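Local atomic coordinates of DNA-binding transcriptional repressor YiaJ (Escherichia coli, PDB entry 1YSQ), a protein that represses transcription of the yiaKLMNOPQRS operon, possibly involved in 2,3-diketo-L-gulonate use, and is represented here by its C-terminal IclR-type effector-binding domain. Residues T28-S33 against I42-P47; L52-Y57 against S149-T154. All blocks are in the same frame, centred on the assembly; numbering follows the deposited sequence.

Contact 1 pairs the two arms of the hairpin 28-35/38-45, and contact 2 lays the loop that follows the hairpin against strand 146-153, the neighbour of 28-35 in the same antiparallel sheet. Their centres are 9 Å apart. Asn30 ties them twice: its N lies 2.9 Å from Ser149 O, and its OD1 lies 2.9 Å from Ser151 OG. Lys44 reaches from contact 1 to the loop of contact 2, its NZ 2.8 Å from Ala56 O. The chain B phosphate sits about 4 Å from the side chain of Asn30 and beside Ser149, consistent with the effector pocket expected of an IclR-type domain; the chain C phosphate lies at Leu52 and Ser153.

Contact 1: T28-S33 against I42-P47; sequences TINFSS and IYKLEP
On one face of the hairpin the Phe31 ring lies alongside Ile42, with CE2 3.8 Å from Ile42 CD1. CG of Phe31 is anti to its backbone N (chi1 -175°), which lays the ring so that Tyr43 CB lies at its edge. Farther along, Ile29 and Leu45 meet through their stems, CB to CB 4.4 Å. Tyr43 continues onto helix 8-25, and its OH bonds Thr192.

In the antiparallel backbone ladder Ile29 and Leu45 exchange two bonds, the one from Leu45 N to Ile29 O nearly straight (170°). At Phe31 a classic beta bulge interrupts it: Phe31 O takes Ile42 N at 3.0 Å and, more weakly, Tyr43 N.

On the opposite face extended Lys44 runs beside Asn30, its CE 3.6 Å from Thr28 CG2. Its NZ forms a salt bridge to Glu46 OE2 (2.8 Å) from above the carboxylate plane, and a water joins NZ, Glu46 OE1 and Thr28 OG1. NZ also bonds Thr54 OG1 and Ala56 O of the following loop, four acceptors sharing three protons. An alanine in place of Lys44 removes the amine, which would probably loosen this edge. The hairpin thus has an apolar face packed toward helix 8-25 and a polar, charged one bonded to the loop.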
loop_
_atom_site.group_PDB
_atom_site.type_symbol
_atom_site.label_atom_id
_atom_site.label_comp_id
_atom_site.label_asym_id
_atom_site.label_seq_id
_atom_site.Cartn_x
_atom_site.Cartn_y
_atom_site.Cartn_z
ATOM N N THR A 28 4.905 6.544 9.366
ATOM C CA THR A 28 4.721 6.983 7.972
ATOM C C THR A 28 3.390 6.501 7.406
ATOM O O THR A 28 3.105 5.282 7.458
ATOM C CB THR A 28 5.817 6.377 7.096
ATOM O OG1 THR A 28 7.114 6.840 7.524
ATOM C CG2 THR A 28 5.668 6.857 5.606
ATOM N N ILE A 29 2.603 7.427 6.852
ATOM C CA ILE A 29 1.359 7.066 6.182
ATOM C C ILE A 29 1.499 7.388 4.706
ATOM O O ILE A 29 1.853 8.509 4.351
ATOM C CB ILE A 29 0.124 7.810 6.800
ATOM C CG1 ILE A 29 0.050 7.637 8.332
ATOM C CG2 ILE A 29 -1.200 7.394 6.103
ATOM C CD1 ILE A 29 0.075 6.193 8.873
ATOM N N ASN A 30 1.229 6.394 3.855
ATOM C CA ASN A 30 1.296 6.533 2.394
ATOM C C ASN A 30 -0.090 6.370 1.813
ATOM O O ASN A 30 -0.877 5.537 2.281
ATOM C CB ASN A 30 2.168 5.423 1.775
ATOM C CG ASN A 30 3.497 5.256 2.487
ATOM O OD1 ASN A 30 3.729 4.275 3.205
ATOM N ND2 ASN A 30 4.370 6.216 2.300
ATOM N N PHE A 31 -0.368 7.136 0.765
ATOM C CA PHE A 31 -1.658 7.041 0.079
ATOM C C PHE A 31 -1.397 7.116 -1.415
ATOM O O PHE A 31 -0.831 8.097 -1.909
ATOM C CB PHE A 31 -2.566 8.185 0.535
ATOM C CG PHE A 31 -3.964 8.117 -0.006
ATOM C CD1 PHE A 31 -4.799 7.040 0.292
ATOM C CD2 PHE A 31 -4.469 9.149 -0.780
ATOM C CE1 PHE A 31 -6.116 6.982 -0.211
ATOM C CE2 PHE A 31 -5.794 9.092 -1.275
ATOM C CZ PHE A 31 -6.602 8.007 -0.992
ATOM N N SER A 32 -1.784 6.060 -2.124
ATOM C CA SER A 32 -1.522 5.982 -3.551
ATOM C C SER A 32 -2.794 5.833 -4.375
ATOM O O SER A 32 -3.856 5.485 -3.835
ATOM C CB SER A 32 -0.572 4.815 -3.851
ATOM O OG SER A 32 -1.286 3.579 -3.775
ATOM N N SER A 33 -2.666 6.115 -5.677
ATOM C CA SER A 33 -3.659 5.745 -6.681
ATOM C C SER A 33 -2.992 4.731 -7.601
ATOM O O SER A 33 -1.763 4.575 -7.592
ATOM C CB SER A 33 -4.121 6.970 -7.485
ATOM O OG SER A 33 -3.008 7.549 -8.170
ATOM N N ILE A 42 0.459 9.710 -4.088
ATOM C CA ILE A 42 -0.146 11.046 -4.199
ATOM C C ILE A 42 -0.131 11.841 -2.906
ATOM O O ILE A 42 -0.378 13.048 -2.914
ATOM C CB ILE A 42 -1.566 10.974 -4.819
ATOM C CG1 ILE A 42 -2.529 10.168 -3.921
ATOM C CG2 ILE A 42 -1.475 10.402 -6.256
ATOM C CD1 ILE A 42 -3.999 10.222 -4.375
ATOM N N TYR A 43 0.175 11.179 -1.796
ATOM C CA TYR A 43 0.107 11.823 -0.499
ATOM C C TYR A 43 0.954 11.011 0.469
ATOM O O TYR A 43 0.928 9.770 0.454
ATOM C CB TYR A 43 -1.361 11.880 -0.085
ATOM C CG TYR A 43 -1.684 12.448 1.263
ATOM C CD1 TYR A 43 -2.256 13.706 1.380
ATOM C CD2 TYR A 43 -1.497 11.696 2.424
ATOM C CE1 TYR A 43 -2.605 14.223 2.623
ATOM C CE2 TYR A 43 -1.842 12.203 3.660
ATOM C CZ TYR A 43 -2.399 13.462 3.752
ATOM O OH TYR A 43 -2.762 13.962 4.983
ATOM N N LYS A 44 1.740 11.706 1.276
ATOM C CA LYS A 44 2.602 11.048 2.260
ATOM C C LYS A 44 2.760 11.900 3.525
ATOM O O LYS A 44 2.970 13.104 3.435
ATOM C CB LYS A 44 3.991 10.728 1.665
ATOM C CG LYS A 44 4.868 9.876 2.587
ATOM C CD LYS A 44 6.339 9.888 2.176
ATOM C CE LYS A 44 7.166 8.972 3.108
ATOM N NZ LYS A 44 8.673 9.234 3.011
ATOM N N LEU A 45 2.654 11.256 4.686
ATOM C CA LEU A 45 2.976 11.882 5.971
ATOM C C LEU A 45 4.174 11.195 6.590
ATOM O O LEU A 45 4.195 9.975 6.761
ATOM C CB LEU A 45 1.780 11.830 6.952
ATOM C CG LEU A 45 0.500 12.495 6.422
ATOM C CD1 LEU A 45 -0.696 12.151 7.271
ATOM C CD2 LEU A 45 0.656 14.030 6.296
ATOM N N GLU A 46 5.176 11.990 6.942
ATOM C CA GLU A 46 6.340 11.486 7.648
ATOM C C GLU A 46 5.950 11.030 9.056
ATOM O O GLU A 46 4.929 11.478 9.571
ATOM C CB GLU A 46 7.417 12.584 7.706
ATOM C CG GLU A 46 8.046 12.927 6.352
ATOM C CD GLU A 46 8.700 11.725 5.657
ATOM O OE1 GLU A 46 9.251 10.846 6.348
ATOM O OE2 GLU A 46 8.679 11.665 4.407
ATOM N N PRO A 47 6.737 10.155 9.682
ATOM C CA PRO A 47 6.424 9.700 11.042
ATOM C C PRO A 47 6.491 10.857 12.059
ATOM O O PRO A 47 7.167 11.867 11.798
ATOM C CB PRO A 47 7.516 8.661 11.327
ATOM C CG PRO A 47 8.678 9.077 10.443
ATOM C CD PRO A 47 7.991 9.549 9.174
HETATM O O HOH W 1 8.872 8.174 5.844
#

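Contact 2: L52-Y57 against S149-T154. With PO4 (phosphate ion), chain C; PO4 (phosphate ion), chain B.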
loop_
_atom_site.group_PDB
_atom_site.type_symbol
_atom_site.label_atom_id
_atom_site.label_comp_id
_atom_site.label_asym_id
_atom_site.label_seq_id
_atom_site.Cartn_x
_atom_site.Cartn_y
_atom_site.Cartn_z
ATOM N N LEU A 52 11.609 5.342 11.694
ATOM C CA LEU A 52 11.919 4.920 10.340
ATOM C C LEU A 52 11.375 5.943 9.350
ATOM O O LEU A 52 10.181 6.240 9.345
ATOM C CB LEU A 52 11.348 3.523 10.036
ATOM C CG LEU A 52 11.761 3.146 8.605
ATOM C CD1 LEU A 52 13.158 2.473 8.616
ATOM C CD2 LEU A 52 10.728 2.342 7.883
ATOM N N ARG A 53 12.256 6.496 8.521
ATOM C CA ARG A 53 11.830 7.450 7.505
ATOM C C ARG A 53 12.239 6.872 6.177
ATOM O O ARG A 53 13.402 6.502 5.991
ATOM C CB ARG A 53 12.463 8.827 7.721
ATOM C CG ARG A 53 12.206 9.384 9.102
ATOM C CD ARG A 53 12.928 10.698 9.412
ATOM N NE ARG A 53 12.350 11.807 8.652
ATOM C CZ ARG A 53 11.268 12.511 9.021
ATOM N NH1 ARG A 53 10.625 12.235 10.157
ATOM N NH2 ARG A 53 10.836 13.505 8.250
ATOM N N THR A 54 11.277 6.738 5.274
ATOM C CA THR A 54 11.554 6.161 3.967
ATOM C C THR A 54 11.901 7.280 2.987
ATOM O O THR A 54 11.625 8.459 3.250
ATOM C CB THR A 54 10.340 5.391 3.438
ATOM O OG1 THR A 54 9.315 6.324 3.029
ATOM C CG2 THR A 54 9.701 4.529 4.564
ATOM N N ARG A 55 12.480 6.891 1.857
ATOM C CA ARG A 55 12.831 7.835 0.792
ATOM C C ARG A 55 11.665 8.094 -0.152
ATOM O O ARG A 55 11.789 8.870 -1.111
ATOM C CB ARG A 55 14.018 7.302 -0.009
ATOM C CG ARG A 55 15.327 7.262 0.783
ATOM C CD ARG A 55 16.576 7.005 -0.075
ATOM N NE ARG A 55 16.972 5.591 -0.128
ATOM C CZ ARG A 55 17.245 4.819 0.928
ATOM N NH1 ARG A 55 17.168 5.300 2.168
ATOM N NH2 ARG A 55 17.603 3.553 0.738
ATOM N N ALA A 56 10.523 7.452 0.110
ATOM C CA ALA A 56 9.314 7.725 -0.683
ATOM C C ALA A 56 8.922 9.213 -0.657
ATOM O O ALA A 56 9.133 9.906 0.337
ATOM C CB ALA A 56 8.148 6.862 -0.201
ATOM N N TYR A 57 8.330 9.683 -1.755
ATOM C CA TYR A 57 7.967 11.089 -1.916
ATOM C C TYR A 57 6.731 11.203 -2.794
ATOM O O TYR A 57 6.469 10.333 -3.622
ATOM C CB TYR A 57 9.122 11.877 -2.560
ATOM C CG TYR A 57 9.608 11.258 -3.862
ATOM C CD1 TYR A 57 9.099 11.680 -5.098
ATOM C CD2 TYR A 57 10.586 10.266 -3.856
ATOM C CE1 TYR A 57 9.539 11.117 -6.295
ATOM C CE2 TYR A 57 11.026 9.667 -5.055
ATOM C CZ TYR A 57 10.499 10.106 -6.260
ATOM O OH TYR A 57 10.952 9.547 -7.423
ATOM N N SER A 149 -1.079 2.763 3.081
ATOM C CA SER A 149 -0.116 1.902 3.761
ATOM C C SER A 149 0.585 2.579 4.927
ATOM O O SER A 149 0.623 3.811 5.006
ATOM C CB SER A 149 0.889 1.310 2.750
ATOM O OG SER A 149 1.867 2.259 2.358
ATOM N N ILE A 150 1.087 1.764 5.857
ATOM C CA ILE A 150 1.920 2.243 6.957
ATOM C C ILE A 150 3.313 1.662 6.757
ATOM O O ILE A 150 3.443 0.449 6.575
ATOM C CB ILE A 150 1.361 1.766 8.335
ATOM C CG1 ILE A 150 -0.028 2.368 8.607
ATOM C CG2 ILE A 150 2.369 2.107 9.455
ATOM C CD1 ILE A 150 -0.741 1.816 9.898
ATOM N N SER A 151 4.358 2.504 6.796
ATOM C CA SER A 151 5.732 1.994 6.732
ATOM C C SER A 151 6.352 2.130 8.108
ATOM O O SER A 151 6.106 3.118 8.812
ATOM C CB SER A 151 6.612 2.774 5.728
ATOM O OG SER A 151 5.966 3.013 4.484
ATOM N N LEU A 152 7.165 1.144 8.481
ATOM C CA LEU A 152 7.843 1.147 9.769
ATOM C C LEU A 152 8.991 0.149 9.721
ATOM O O LEU A 152 9.077 -0.649 8.781
ATOM C CB LEU A 152 6.864 0.813 10.909
ATOM C CG LEU A 152 6.323 -0.616 11.054
ATOM C CD1 LEU A 152 5.652 -0.765 12.426
ATOM C CD2 LEU A 152 5.349 -1.000 9.952
ATOM N N SER A 153 9.878 0.195 10.717
ATOM C CA SER A 153 10.967 -0.775 10.796
ATOM C C SER A 153 10.412 -2.177 11.065
ATOM O O SER A 153 9.437 -2.353 11.817
ATOM C CB SER A 153 11.986 -0.400 11.886
ATOM O OG SER A 153 11.382 -0.446 13.169
ATOM N N THR A 154 11.046 -3.173 10.448
ATOM C CA THR A 154 10.667 -4.565 10.647
ATOM C C THR A 154 10.740 -4.905 12.139
ATOM O O THR A 154 9.891 -5.619 12.673
ATOM C CB THR A 154 11.629 -5.453 9.881
ATOM O OG1 THR A 154 11.633 -5.045 8.509
ATOM C CG2 THR A 154 11.120 -6.904 9.864
HETATM P P PO4 C . 9.567 2.954 13.810
HETATM O O1 PO4 C . 10.743 3.504 14.571
HETATM O O2 PO4 C . 9.942 1.639 13.203
HETATM O O3 PO4 C . 8.427 2.857 14.777
HETATM O O4 PO4 C . 9.154 3.906 12.704
HETATM P P PO4 B . 4.140 0.414 -0.333
HETATM O O1 PO4 B . 5.034 -0.814 -0.085
HETATM O O2 PO4 B . 2.744 0.033 -0.709
HETATM O O3 PO4 B . 4.119 1.345 0.866
HETATM O O4 PO4 B . 4.772 1.150 -1.503
HETATM O O HOH W 2 7.735 5.351 9.804
#
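Van der Waals contact comes mainly from Leu52, whose side chain reaches across to the end of the strand. Its CG stands anti to the backbone N (chi1 -178°), and the CD2 methyl lies against the Leu152 peptide, 3.3 Å from Leu152 C, while CB faces Ser153. Leu52 also touches Val130 of the next strand. A second, lighter touch is methyl to methylene: Thr54 CG2 lies 3.7 Å from Ser151 CB. The hydroxyls of this pair bond elsewhere, Thr54 OG1 to Lys44 and Ser151 OG to Asn30, so their closest approach is between carbons.

A water lies 2.6 Å from Leu52 O and 2.9 Å from Ser151 O, within hydrogen-bonding distance of both, though it need not serve both at once.

The chain C phosphate, probably from the crystallisation liquor, joins loop and strand by hydrogen bonds from neutral backbone N-H groups and one hydroxyl. Its O4 accepts Leu52 N at 3.0 Å (166°); Met51 N also bonds this phosphate. Its O2 is gripped twice from the strand side, by Ser153 N at 2.9 Å and by the short bond from Ser153 OG at 2.5 Å. Ser153 OG also receives Arg156 N, as the N-cap of helix 154-160, whose end would probably favour an anion.

At the other end of the strand Ser149 OG lies 2.9 Å from O3 of the chain B phosphate, and Ser67, Ala68 and Met69 complete that site. This loop over the central sheet of the GAF-like IclR C-terminal domain thus lies beside what is probably the effector pocket.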